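Local coordinates for protein putative enoyl-CoA hydratase/isomerase (Acinetobacter baumannii, PDB 3FDU) that probably catalyses the hydration or double-bond isomerisation of enoyl-coenzyme A thioesters, as some other members of the crotonase superfamily do, at residues A[90-95]-A[114-119]; A[146-151]-A[222-227]; A[104-109]-A[130-135]; A[15-20]-A[52-57]; A[140-145]-A[229-234]. The protein carries 4 engineered substitutions. One frame throughout, in Å; residues are numbered along the deposited sequence.

Interaction 1 (A[90-95]-A[114-119]). With SO4 (sulfate ion), chain G.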
# COMPACT_ATOMS: atom_id res chain seq x y z
N VAL A 90 -11.50 -16.19 -16.00
CA VAL A 90 -11.40 -15.72 -17.41
C VAL A 90 -11.75 -14.20 -17.51
O VAL A 90 -11.02 -13.42 -18.11
CB VAL A 90 -12.32 -16.54 -18.39
CG1 VAL A 90 -12.34 -15.90 -19.86
CG2 VAL A 90 -11.82 -18.02 -18.49
N LEU A 91 -12.85 -13.80 -16.87
CA LEU A 91 -13.24 -12.38 -16.79
C LEU A 91 -12.14 -11.57 -16.10
O LEU A 91 -11.72 -10.50 -16.62
CB LEU A 91 -14.58 -12.21 -16.06
CG LEU A 91 -14.99 -10.76 -15.72
CD1 LEU A 91 -14.99 -9.94 -17.00
CD2 LEU A 91 -16.41 -10.75 -15.06
N LEU A 92 -11.70 -12.03 -14.92
CA LEU A 92 -10.70 -11.26 -14.20
C LEU A 92 -9.42 -11.07 -14.99
O LEU A 92 -8.84 -10.00 -14.96
CB LEU A 92 -10.41 -11.84 -12.82
CG LEU A 92 -11.54 -11.69 -11.77
CD1 LEU A 92 -11.53 -12.85 -10.73
CD2 LEU A 92 -11.45 -10.36 -11.09
N LYS A 93 -8.93 -12.14 -15.66
CA LYS A 93 -7.76 -11.96 -16.54
C LYS A 93 -8.01 -11.07 -17.77
O LYS A 93 -7.13 -10.29 -18.17
CB LYS A 93 -7.16 -13.33 -16.97
CG LYS A 93 -6.59 -14.13 -15.77
CD LYS A 93 -6.02 -15.52 -16.17
CE LYS A 93 -7.15 -16.47 -16.55
NZ LYS A 93 -6.60 -17.86 -16.85
N SER A 94 -9.17 -11.21 -18.42
CA SER A 94 -9.50 -10.31 -19.51
C SER A 94 -9.45 -8.84 -19.08
O SER A 94 -9.02 -7.98 -19.82
CB SER A 94 -10.89 -10.56 -20.06
OG SER A 94 -10.88 -11.76 -20.84
N ALA A 95 -9.99 -8.56 -17.92
CA ALA A 95 -9.97 -7.24 -17.37
C ALA A 95 -8.53 -6.81 -17.06
O ALA A 95 -8.12 -5.74 -17.48
CB ALA A 95 -10.88 -7.16 -16.12
N GLY A 114 -17.66 -8.47 -7.48
CA GLY A 114 -17.97 -7.03 -7.52
C GLY A 114 -16.91 -6.18 -6.83
O GLY A 114 -16.71 -5.01 -7.21
N VAL A 115 -16.20 -6.76 -5.87
CA VAL A 115 -15.02 -6.11 -5.29
C VAL A 115 -13.71 -6.50 -6.03
O VAL A 115 -12.87 -5.63 -6.28
CB VAL A 115 -14.80 -6.45 -3.79
CG1 VAL A 115 -13.45 -5.88 -3.25
CG2 VAL A 115 -15.89 -5.86 -2.91
N THR A 116 -13.49 -7.79 -6.32
CA THR A 116 -12.16 -8.16 -6.90
C THR A 116 -11.93 -7.63 -8.33
O THR A 116 -10.79 -7.39 -8.71
CB THR A 116 -11.93 -9.66 -6.86
OG1 THR A 116 -12.93 -10.30 -7.67
CG2 THR A 116 -11.98 -10.20 -5.41
N ILE A 117 -12.99 -7.43 -9.11
CA ILE A 117 -12.85 -6.80 -10.41
C ILE A 117 -12.38 -5.33 -10.31
O ILE A 117 -11.72 -4.82 -11.22
CB ILE A 117 -14.14 -6.92 -11.29
CG1 ILE A 117 -13.77 -6.65 -12.75
CG2 ILE A 117 -15.21 -5.90 -10.83
CD1 ILE A 117 -14.34 -7.51 -13.77
N LEU A 118 -12.68 -4.66 -9.19
CA LEU A 118 -12.22 -3.27 -8.96
C LEU A 118 -10.71 -3.21 -8.94
O LEU A 118 -10.11 -2.18 -9.30
CB LEU A 118 -12.75 -2.74 -7.61
CG LEU A 118 -14.27 -2.80 -7.47
CD1 LEU A 118 -14.63 -2.18 -6.14
CD2 LEU A 118 -14.93 -2.08 -8.69
N LEU A 119 -10.09 -4.29 -8.51
CA LEU A 119 -8.62 -4.37 -8.48
C LEU A 119 -8.01 -4.55 -9.86
O LEU A 119 -6.77 -4.45 -10.00
CB LEU A 119 -8.15 -5.51 -7.59
CG LEU A 119 -8.55 -5.36 -6.11
CD1 LEU A 119 -8.40 -6.76 -5.44
CD2 LEU A 119 -7.75 -4.27 -5.38
S SO4 G . -4.78 -17.32 -20.14
O1 SO4 G . -3.48 -16.94 -19.56
O2 SO4 G . -4.71 -18.65 -20.72
O3 SO4 G . -5.85 -17.25 -19.15
O4 SO4 G . -5.14 -16.31 -21.15

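Interaction 2 (A[146-151]-A[222-227])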
# COMPACT_ATOMS: atom_id res chain seq x y z
N GLY A 146 -6.69 -12.26 -7.71
CA GLY A 146 -5.38 -11.81 -7.34
C GLY A 146 -5.41 -10.99 -6.07
O GLY A 146 -4.41 -10.36 -5.73
N ALA A 147 -6.54 -11.01 -5.37
CA ALA A 147 -6.76 -10.14 -4.23
C ALA A 147 -5.81 -10.45 -3.08
O ALA A 147 -5.46 -9.55 -2.30
CB ALA A 147 -8.24 -10.24 -3.75
N SER A 148 -5.40 -11.72 -2.94
CA SER A 148 -4.40 -12.03 -1.91
C SER A 148 -3.15 -11.18 -2.05
O SER A 148 -2.46 -10.95 -1.07
CB SER A 148 -4.01 -13.52 -1.88
OG SER A 148 -3.49 -13.92 -3.14
N GLN A 149 -2.86 -10.70 -3.25
CA GLN A 149 -1.72 -9.80 -3.44
C GLN A 149 -2.12 -8.37 -3.79
O GLN A 149 -1.58 -7.44 -3.19
CB GLN A 149 -0.70 -10.36 -4.50
CG GLN A 149 0.02 -11.61 -3.99
CD GLN A 149 1.05 -12.15 -5.00
OE1 GLN A 149 1.59 -11.40 -5.79
NE2 GLN A 149 1.30 -13.46 -4.96
N LEU A 150 -3.05 -8.20 -4.73
CA LEU A 150 -3.51 -6.85 -5.14
C LEU A 150 -4.23 -6.06 -4.04
O LEU A 150 -4.02 -4.84 -3.93
CB LEU A 150 -4.41 -6.92 -6.38
CG LEU A 150 -3.77 -7.56 -7.62
CD1 LEU A 150 -4.86 -7.61 -8.71
CD2 LEU A 150 -2.57 -6.77 -8.06
N LEU A 151 -5.06 -6.72 -3.23
CA LEU A 151 -5.73 -5.98 -2.13
C LEU A 151 -4.71 -5.63 -1.02
O LEU A 151 -4.76 -4.57 -0.43
CB LEU A 151 -6.90 -6.82 -1.51
CG LEU A 151 -7.77 -6.03 -0.51
CD1 LEU A 151 -8.46 -4.82 -1.18
CD2 LEU A 151 -8.86 -6.94 0.14
N ILE A 222 -1.15 -12.30 -13.53
CA ILE A 222 -1.81 -13.42 -14.15
C ILE A 222 -1.49 -14.72 -13.41
O ILE A 222 -2.39 -15.49 -13.09
CB ILE A 222 -1.43 -13.56 -15.65
CG1 ILE A 222 -1.86 -12.34 -16.46
CG2 ILE A 222 -2.10 -14.74 -16.22
CD1 ILE A 222 -3.37 -12.15 -16.53
N GLU A 223 -0.21 -14.95 -13.11
CA GLU A 223 0.22 -16.09 -12.30
C GLU A 223 -0.46 -16.18 -10.93
O GLU A 223 -0.80 -17.29 -10.47
CB GLU A 223 1.76 -16.12 -12.13
CG GLU A 223 2.49 -16.61 -13.42
CD GLU A 223 3.99 -16.22 -13.49
OE1 GLU A 223 4.47 -15.45 -12.62
OE2 GLU A 223 4.69 -16.68 -14.44
N CYS A 224 -0.63 -15.03 -10.27
CA CYS A 224 -1.31 -15.00 -8.97
C CYS A 224 -2.79 -15.39 -9.13
O CYS A 224 -3.29 -16.25 -8.39
CB CYS A 224 -1.19 -13.62 -8.32
SG CYS A 224 -2.05 -13.49 -6.70
N ILE A 225 -3.48 -14.80 -10.10
CA ILE A 225 -4.86 -15.21 -10.39
C ILE A 225 -5.01 -16.74 -10.58
O ILE A 225 -5.91 -17.37 -10.02
CB ILE A 225 -5.42 -14.41 -11.59
CG1 ILE A 225 -5.57 -12.94 -11.14
CG2 ILE A 225 -6.84 -14.99 -12.11
CD1 ILE A 225 -5.81 -11.92 -12.30
N ASP A 226 -4.08 -17.32 -11.34
CA ASP A 226 -4.14 -18.77 -11.70
C ASP A 226 -3.86 -19.65 -10.49
O ASP A 226 -4.49 -20.67 -10.31
CB ASP A 226 -3.17 -19.09 -12.85
CG ASP A 226 -3.71 -18.62 -14.24
OD1 ASP A 226 -4.93 -18.40 -14.46
OD2 ASP A 226 -2.90 -18.50 -15.17
N HIS A 227 -2.93 -19.24 -9.65
CA HIS A 227 -2.57 -20.09 -8.52
C HIS A 227 -3.68 -19.97 -7.45
O HIS A 227 -4.02 -20.93 -6.76
CB HIS A 227 -1.21 -19.68 -7.95
CG HIS A 227 -0.93 -20.28 -6.62
ND1 HIS A 227 -0.96 -21.65 -6.40
CD2 HIS A 227 -0.70 -19.71 -5.41
CE1 HIS A 227 -0.72 -21.89 -5.13
NE2 HIS A 227 -0.55 -20.73 -4.50

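Interaction 3 (A[104-109]-A[130-135])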
# COMPACT_ATOMS: atom_id res chain seq x y z
N ILE A 104 -14.72 1.72 -13.69
CA ILE A 104 -15.89 1.06 -13.12
C ILE A 104 -16.69 2.06 -12.29
O ILE A 104 -16.14 2.90 -11.53
CB ILE A 104 -15.50 -0.20 -12.31
CG1 ILE A 104 -14.92 -1.25 -13.31
CG2 ILE A 104 -16.76 -0.76 -11.55
CD1 ILE A 104 -14.60 -2.64 -12.75
N ALA A 105 -18.00 1.97 -12.39
CA ALA A 105 -18.84 2.85 -11.59
C ALA A 105 -19.77 1.99 -10.73
O ALA A 105 -20.47 1.17 -11.27
CB ALA A 105 -19.70 3.81 -12.52
N VAL A 106 -19.80 2.22 -9.42
CA VAL A 106 -20.53 1.32 -8.52
C VAL A 106 -21.71 2.04 -7.84
O VAL A 106 -21.52 3.12 -7.29
CB VAL A 106 -19.57 0.77 -7.41
CG1 VAL A 106 -20.31 -0.14 -6.41
CG2 VAL A 106 -18.44 -0.01 -8.07
N LYS A 107 -22.89 1.44 -7.90
CA LYS A 107 -24.06 1.82 -7.08
C LYS A 107 -24.54 0.51 -6.44
O LYS A 107 -24.36 -0.58 -7.01
CB LYS A 107 -25.22 2.34 -7.95
CG LYS A 107 -25.04 3.73 -8.53
CD LYS A 107 -26.27 4.16 -9.33
CE LYS A 107 -25.93 5.43 -10.02
NZ LYS A 107 -27.08 6.09 -10.76
N GLY A 108 -25.13 0.63 -5.25
CA GLY A 108 -25.73 -0.51 -4.59
C GLY A 108 -24.75 -1.67 -4.31
O GLY A 108 -23.58 -1.45 -3.97
N VAL A 109 -25.21 -2.90 -4.47
CA VAL A 109 -24.39 -4.07 -4.05
C VAL A 109 -23.21 -4.30 -4.99
O VAL A 109 -23.33 -4.21 -6.23
CB VAL A 109 -25.23 -5.37 -3.85
CG1 VAL A 109 -26.32 -5.17 -2.70
CG2 VAL A 109 -25.85 -5.83 -5.16
N ALA A 130 -23.39 2.48 -2.31
CA ALA A 130 -22.58 1.28 -2.54
C ALA A 130 -22.36 0.44 -1.28
O ALA A 130 -21.99 0.95 -0.23
CB ALA A 130 -21.28 1.66 -3.16
N LEU A 131 -22.56 -0.86 -1.40
CA LEU A 131 -22.38 -1.76 -0.29
C LEU A 131 -21.52 -2.92 -0.77
O LEU A 131 -21.94 -3.70 -1.62
CB LEU A 131 -23.74 -2.30 0.23
CG LEU A 131 -24.58 -1.25 1.00
CD1 LEU A 131 -25.94 -1.89 1.27
CD2 LEU A 131 -23.89 -0.73 2.32
N PHE A 132 -20.34 -3.03 -0.20
CA PHE A 132 -19.33 -3.98 -0.69
C PHE A 132 -19.18 -5.18 0.26
O PHE A 132 -19.38 -5.06 1.46
CB PHE A 132 -17.96 -3.30 -0.80
CG PHE A 132 -17.93 -2.05 -1.65
CD1 PHE A 132 -17.59 -2.13 -3.00
CD2 PHE A 132 -18.17 -0.79 -1.10
CE1 PHE A 132 -17.52 -0.98 -3.80
CE2 PHE A 132 -18.11 0.38 -1.89
CZ PHE A 132 -17.79 0.29 -3.25
N GLN A 133 -18.71 -6.31 -0.28
CA GLN A 133 -18.38 -7.44 0.58
C GLN A 133 -17.49 -8.42 -0.18
O GLN A 133 -17.65 -8.59 -1.39
CB GLN A 133 -19.66 -8.16 1.04
CG GLN A 133 -19.37 -9.32 2.09
CD GLN A 133 -20.65 -10.11 2.33
OE1 GLN A 133 -21.57 -10.04 1.51
NE2 GLN A 133 -20.73 -10.82 3.44
N ILE A 134 -16.51 -9.02 0.53
CA ILE A 134 -15.75 -10.16 0.02
C ILE A 134 -16.11 -11.37 0.88
O ILE A 134 -15.52 -11.61 1.93
CB ILE A 134 -14.21 -9.93 0.17
CG1 ILE A 134 -13.88 -8.48 -0.20
CG2 ILE A 134 -13.39 -10.89 -0.77
CD1 ILE A 134 -12.39 -8.18 -0.20
N PRO A 135 -17.12 -12.10 0.47
CA PRO A 135 -17.69 -13.16 1.31
C PRO A 135 -17.01 -14.50 1.20
O PRO A 135 -17.49 -15.48 1.84
CB PRO A 135 -19.12 -13.29 0.76
CG PRO A 135 -18.98 -12.91 -0.69
CD PRO A 135 -17.89 -11.87 -0.76

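Interaction 4 (A[15-20]-A[52-57]). Engineered in segment 52-57: Val53 (natural residue Ile).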
# COMPACT_ATOMS: atom_id res chain seq x y z
N VAL A 15 -16.06 6.02 -26.43
CA VAL A 15 -16.40 5.43 -25.12
C VAL A 15 -17.32 4.21 -25.21
O VAL A 15 -18.48 4.30 -25.66
CB VAL A 15 -17.08 6.45 -24.18
CG1 VAL A 15 -17.35 5.78 -22.86
CG2 VAL A 15 -16.19 7.72 -23.97
N LEU A 16 -16.80 3.06 -24.81
CA LEU A 16 -17.61 1.84 -24.80
C LEU A 16 -18.20 1.65 -23.40
O LEU A 16 -17.44 1.55 -22.43
CB LEU A 16 -16.77 0.64 -25.19
CG LEU A 16 -17.47 -0.70 -24.86
CD1 LEU A 16 -18.82 -0.86 -25.57
CD2 LEU A 16 -16.56 -1.94 -25.20
N THR A 17 -19.52 1.68 -23.27
CA THR A 17 -20.14 1.50 -21.95
C THR A 17 -20.72 0.11 -21.93
O THR A 17 -21.55 -0.24 -22.80
CB THR A 17 -21.25 2.57 -21.61
OG1 THR A 17 -20.70 3.90 -21.69
CG2 THR A 17 -21.83 2.38 -20.17
N LEU A 18 -20.25 -0.71 -20.99
CA LEU A 18 -20.77 -2.06 -20.82
C LEU A 18 -21.63 -2.07 -19.55
O LEU A 18 -21.15 -1.81 -18.45
CB LEU A 18 -19.65 -3.10 -20.70
CG LEU A 18 -18.84 -3.31 -22.01
CD1 LEU A 18 -17.66 -4.23 -21.81
CD2 LEU A 18 -19.77 -3.88 -23.07
N ALA A 19 -22.90 -2.38 -19.70
CA ALA A 19 -23.75 -2.30 -18.53
C ALA A 19 -24.44 -3.62 -18.25
O ALA A 19 -25.19 -4.14 -19.09
CB ALA A 19 -24.78 -1.14 -18.70
N ILE A 20 -24.17 -4.15 -17.06
CA ILE A 20 -24.79 -5.39 -16.60
C ILE A 20 -26.26 -5.10 -16.30
O ILE A 20 -26.61 -4.16 -15.56
CB ILE A 20 -24.03 -5.97 -15.36
CG1 ILE A 20 -22.51 -6.13 -15.72
CG2 ILE A 20 -24.57 -7.29 -14.99
CD1 ILE A 20 -21.60 -6.54 -14.51
N VAL A 52 -11.80 4.10 -24.56
CA VAL A 52 -12.03 3.88 -23.09
C VAL A 52 -13.21 2.94 -22.84
O VAL A 52 -14.23 2.99 -23.53
CB VAL A 52 -12.26 5.18 -22.37
CG1 VAL A 52 -12.53 4.98 -20.83
CG2 VAL A 52 -11.08 6.20 -22.64
N VAL A 53 -13.06 2.04 -21.86
CA VAL A 53 -14.17 1.20 -21.47
C VAL A 53 -14.73 1.60 -20.10
O VAL A 53 -13.98 1.83 -19.10
CB VAL A 53 -13.77 -0.32 -21.47
CG1 VAL A 53 -15.01 -1.19 -21.08
CG2 VAL A 53 -13.22 -0.73 -22.85
N VAL A 54 -16.05 1.66 -20.01
CA VAL A 54 -16.71 1.88 -18.72
C VAL A 54 -17.55 0.65 -18.51
O VAL A 54 -18.34 0.28 -19.40
CB VAL A 54 -17.67 3.09 -18.73
CG1 VAL A 54 -18.49 3.17 -17.41
CG2 VAL A 54 -16.88 4.44 -18.91
N LEU A 55 -17.40 0.03 -17.35
CA LEU A 55 -18.20 -1.13 -16.93
C LEU A 55 -18.97 -0.75 -15.67
O LEU A 55 -18.37 -0.24 -14.72
CB LEU A 55 -17.25 -2.30 -16.58
CG LEU A 55 -17.86 -3.58 -15.99
CD1 LEU A 55 -18.72 -4.25 -17.00
CD2 LEU A 55 -16.71 -4.52 -15.57
N ARG A 56 -20.28 -1.00 -15.66
CA ARG A 56 -21.09 -0.70 -14.50
C ARG A 56 -22.35 -1.53 -14.57
O ARG A 56 -22.56 -2.27 -15.52
CB ARG A 56 -21.48 0.78 -14.49
CG ARG A 56 -22.15 1.23 -15.80
CD ARG A 56 -22.56 2.69 -15.62
NE ARG A 56 -23.08 3.34 -16.81
CZ ARG A 56 -24.32 3.22 -17.24
NH1 ARG A 56 -25.15 2.41 -16.62
NH2 ARG A 56 -24.73 3.90 -18.31
N GLY A 57 -23.19 -1.42 -13.55
CA GLY A 57 -24.56 -1.91 -13.71
C GLY A 57 -25.39 -0.96 -14.57
O GLY A 57 -25.05 0.22 -14.74

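Interaction 5 (A[140-145]-A[229-234])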
# COMPACT_ATOMS: atom_id res chain seq x y z
N GLY A 140 -16.79 -20.59 2.76
CA GLY A 140 -15.89 -21.79 2.68
C GLY A 140 -14.94 -21.83 1.48
O GLY A 140 -14.34 -22.87 1.16
N LEU A 141 -14.78 -20.68 0.82
CA LEU A 141 -13.87 -20.53 -0.29
C LEU A 141 -12.58 -19.78 0.08
O LEU A 141 -12.05 -19.92 1.20
CB LEU A 141 -14.63 -19.85 -1.44
CG LEU A 141 -15.91 -20.61 -1.87
CD1 LEU A 141 -16.97 -19.81 -2.69
CD2 LEU A 141 -15.46 -21.87 -2.70
N SER A 142 -12.02 -19.02 -0.85
CA SER A 142 -10.66 -18.47 -0.64
C SER A 142 -10.50 -17.35 -1.65
O SER A 142 -11.42 -17.10 -2.43
CB SER A 142 -9.56 -19.57 -0.84
OG SER A 142 -9.68 -20.14 -2.14
N PRO A 143 -9.36 -16.67 -1.66
CA PRO A 143 -9.35 -15.44 -2.50
C PRO A 143 -9.49 -15.69 -4.01
O PRO A 143 -9.11 -16.79 -4.49
CB PRO A 143 -7.94 -14.86 -2.22
CG PRO A 143 -7.70 -15.29 -0.72
CD PRO A 143 -8.24 -16.72 -0.70
N GLU A 144 -10.02 -14.71 -4.77
CA GLU A 144 -9.85 -14.74 -6.23
C GLU A 144 -9.52 -13.36 -6.80
O GLU A 144 -9.48 -12.38 -6.06
CB GLU A 144 -11.04 -15.38 -6.99
CG GLU A 144 -12.43 -15.07 -6.43
CD GLU A 144 -13.50 -14.96 -7.54
OE1 GLU A 144 -13.89 -16.02 -8.10
OE2 GLU A 144 -14.01 -13.83 -7.79
N GLY A 145 -9.26 -13.29 -8.10
CA GLY A 145 -8.89 -12.03 -8.74
C GLY A 145 -7.53 -11.46 -8.36
O GLY A 145 -7.23 -10.30 -8.62
N ALA A 229 -6.74 -19.57 -8.27
CA ALA A 229 -7.84 -20.33 -8.87
C ALA A 229 -7.69 -21.80 -8.50
O ALA A 229 -8.66 -22.49 -8.24
CB ALA A 229 -7.85 -20.15 -10.43
N GLU A 230 -6.46 -22.29 -8.43
CA GLU A 230 -6.24 -23.70 -8.07
C GLU A 230 -6.70 -24.00 -6.62
O GLU A 230 -7.46 -24.96 -6.34
CB GLU A 230 -4.75 -24.05 -8.30
CG GLU A 230 -4.37 -25.46 -7.87
CD GLU A 230 -2.98 -25.88 -8.40
OE1 GLU A 230 -2.79 -27.10 -8.55
OE2 GLU A 230 -2.10 -25.02 -8.67
N ILE A 231 -6.28 -23.13 -5.71
CA ILE A 231 -6.72 -23.24 -4.32
C ILE A 231 -8.25 -23.07 -4.17
O ILE A 231 -8.89 -23.80 -3.41
CB ILE A 231 -5.94 -22.24 -3.42
CG1 ILE A 231 -4.46 -22.70 -3.40
CG2 ILE A 231 -6.63 -22.11 -1.97
CD1 ILE A 231 -3.52 -21.69 -2.79
N PHE A 232 -8.82 -22.13 -4.92
CA PHE A 232 -10.25 -21.85 -4.91
C PHE A 232 -11.06 -23.13 -5.30
O PHE A 232 -12.06 -23.48 -4.67
CB PHE A 232 -10.55 -20.70 -5.89
CG PHE A 232 -11.99 -20.19 -5.86
CD1 PHE A 232 -12.34 -19.07 -5.10
CD2 PHE A 232 -12.96 -20.80 -6.63
CE1 PHE A 232 -13.70 -18.59 -5.07
CE2 PHE A 232 -14.32 -20.33 -6.60
CZ PHE A 232 -14.67 -19.22 -5.83
N MET A 233 -10.61 -23.82 -6.35
CA MET A 233 -11.29 -25.06 -6.78
C MET A 233 -11.20 -26.23 -5.79
O MET A 233 -12.16 -27.04 -5.69
CB MET A 233 -10.87 -25.45 -8.21
CG MET A 233 -11.47 -24.54 -9.33
SD MET A 233 -13.30 -24.43 -9.47
CE MET A 233 -13.63 -26.23 -9.80
N GLN A 234 -10.07 -26.32 -5.08
CA GLN A 234 -9.90 -27.23 -3.92
C GLN A 234 -10.98 -27.00 -2.87
O GLN A 234 -11.55 -27.95 -2.32
CB GLN A 234 -8.53 -27.04 -3.25
CG GLN A 234 -7.33 -27.45 -4.13
CD GLN A 234 -5.97 -27.15 -3.48
OE1 GLN A 234 -5.88 -26.73 -2.31
NE2 GLN A 234 -4.93 -27.37 -4.22

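Interaction 1 (A[90-95]-A[114-119])
Ile117 overlaps Leu91 with its CD1 methyl, which settles on the fork of the leucine: Leu91 CG is 3.8 Å from Ile117 CD1, and both Leu91 methyls, CD1 and CD2, follow at 4.1 Å from that same atom. The two side chains cross at about a right angle. Ile117 CG1 is anti to the backbone N (chi1 -162°), which sends that branch, rather than CG2, toward helix 87-97. One turn further along that helix, Ala95 CB lies 4.2 Å from Ile117 CD1, so the methyl is shared between residues four apart. Leu92 supplies the other half of the contact, with CD2 3.7 Å from Thr116 OG1 and 3.9 Å from Ile117 N. Leu92 and Thr116 also cross at roughly a right angle.

The site lies close to the centre of the chain, where helix 87-97 packs on segment 114-119, which begins in helix 113-116. Strand 102-106 lines the same region, Ile104 touching Ile117 and Leu102 touching Ala95. Lys93 leaves the helix in another direction and forms a salt bridge with Asp226; its bond to a sulfate, probably from the crystallisation liquor, is doubtfully short.

No hydrogen bond links the two segments. Thr116 OG1 is buried without a polar partner in the model and faces a methyl of Leu92. Cohesion here therefore comes from dispersion and the exclusion of water, while the polar ties of helix 87-97, through Lys93 to Asp226 and Ser94 to Asp42, lie outside the apolar patch.

Interaction 2 (A[146-151]-A[222-227])
The backbone of 146-151 comes nearest to helix 218-236 at Gly146, whose CA is 4.6 Å from Ile225 CA, a close approach made possible by the absence of a side chain. Gly146 is the N-cap of helix 147-155, with a positive phi of 81°. Its carbonyl oxygen accepts from both Gln149 N and Leu150 N, which ties down the first turn. Its amide N lies 3.7 Å from Ile225 CG1 and is hydrogen-bonded to Glu228, whose carboxylate also holds Ser148 OG. One acidic side chain of helix 218-236 thus grips the start of helix 147-155 twice, and its negative charge there would probably suit the positive end of the helix dipole.

Within the crotonase-type fold this is a buried helix-to-helix contact, made without any hydrogen bond between the two segments. Cys224 is its centre. SG stands anti to the backbone N (chi1 179°) and points across to the N-terminal turn, reaching Gly146 CA at 3.8 Å and Ser148 OG at 3.9 Å. A third subunit of the assembly borders the site: its Leu213 packs on Ser148 and His227, and its His216 on Gln149.

The extended side chain of Gln149 lies across the cysteine sulfur, with CB 4.1 Å, CG 3.9 Å and the amide NE2 3.8 Å from Cys224 SG.

Interaction 3 (A[104-109]-A[130-135])
The Phe132 ring meets Val106 CG1 obliquely at CE1, 3.9 Å away, and at CZ, 4.1 Å away, the two side chains reaching toward each other tip to tip. Elsewhere the ring meets that of Phe170, their planes about 15° apart, and Ala110 and Val115 also touch the Phe132 side chain. Val106 CG1 is anti to the backbone N (chi1 178°), a placement that lets one methyl serve two partners, since Ala130 CB is 3.8 Å from Val106 CG1.

Beyond Val106 the chain leaves strand 102-106 of the large sheet, turns through Lys107 and Gly108, and enters strand 109-111 of a small three-stranded sheet. Such passage between two sheets set roughly perpendicular to each other belongs to the crotonase fold. Strand 131-133 is the next strand of the small sheet, and Val109 pairs with Leu131 in a parallel bridge, both side chains on the same face.

The link is made by Leu131 N, which donates to Gly108 O over 2.8 Å in a nearly straight bond; the donor sits above the carbonyl plane, 51° out of it. Gly108 O also receives a CA-H contact from Ala130 CA at 3.2 Å, and Val109 CA makes another to Leu131 O at 3.5 Å. The turn is also held by Thr129 OG1, bonded to Gly108 N, and by Asp61, bonded to Val109 N.

Interaction 4 (A[15-20]-A[52-57])
Leu18 N donates to Val54 O over 2.7 Å, the shortest of five backbone hydrogen bonds that join the two strands, and Arg56 N returns to Leu18 O over 3.0 Å. Leu16, Leu18 and Ile20 each give their N-H to the other strand, while Val54 and Arg56 donate back, the regular parallel ladder. Between these bonds CA-H groups approach the same oxygens, as at Ala19 CA to Arg56 O, 3.2 Å.

On one face Leu18 CD1 lies 4.1 Å from Val53 CG1 (Val53 is an engineered residue), and Leu18 CB 4.0 Å from Leu55 CD1. On the other, Arg56 starts from the crowded position between backbone N and carbonyl carbon (chi1 53°) and runs extended to NE, which lies 3.7 Å from Thr17 CG2. Ala19 CB sits over one face of the guanidinium.

The strands belong to a beta-alpha-beta unit, with helix 31-46 as the connection; its Ala40 and Ala44 cover Leu18, Leu16 and Val53. The two short strand segments run parallel with their axes 21° apart. Arg56 NH1 bonds Gly57 O over 2.9 Å, nearly in the guanidinium plane, and Tyr189 of helix 188-200 adds a cation-pi contact on the arginine's side of the sheet.

Interaction 5 (A[140-145]-A[229-234])
Ser142 OG is closed in by the backbone and side chains of helix 218-236, 3.3 Å from Phe232 CA and 3.6 Å from Ile231 CG2. None of these approaches is a hydrogen bond; the serine oxygen is wedged against the helix surface. OG stands between the backbone N and the carbonyl carbon (chi1 57°), which turns it to the helix.

Phe232 carries most of the contact. Its CG is anti to the backbone N (chi1 -173°), and the ring lies against the loop, meeting four successive residues, Leu141 to Glu144. Leu141 CD2 lies over one face, 4.2 Å above the plane and offset toward the rim, while Leu141 CD1 approaches Phe232 CZ at 3.9 Å. At the edge and in the ring plane comes Ser142 O, 3.4 Å from Phe232 CD1. That carbonyl is buried with no hydrogen-bonding partner in the model, so the slightly positive ring edge probably offers it a modest electrostatic substitute. Glu144 OE1 is 4.0 Å from Phe232 CE1, its carboxylate turned 40° from the ring plane. A glycerol, probably from the crystallisation liquor, lies about 4 Å from the Phe232 side chain.

The 140-145 loop thus bridges between strand 131-133 and helix 147-155 of the crotonase-type fold while lying against helix 218-236. Helix 87-97 flanks Glu144 through Phe89 and Leu92, Phe71 of helix 68-76 touches Leu141, and a third subunit bonds Leu141 O through its Ser206 and packs its Thr210 on Pro143.

Overall arrangement
From the N terminus, interaction 4 closes first, joining strands 15-20 and 52-57, with helix 31-46 as the connection between them. Interactions 1 and 3 follow and cross: 90-95 pairs with 114-119, while 104-109, inside that loop, pairs with 130-135 beyond it. Strand 102-106 lies beside 52-57, connecting interaction 3 to interaction 4 in the large sheet, and Leu118 of interaction 1 packs on Ile104 and Phe132. Interaction 5 then spans 140-145 to 229-234 and encloses interaction 2, both using helix 218-236 and both bordering the third subunit. Lys93 to Asp226 ties interaction 1 to interaction 2, whereas interactions 4 and 5 lie on opposite sides of the centre, about 27 Å apart between centres.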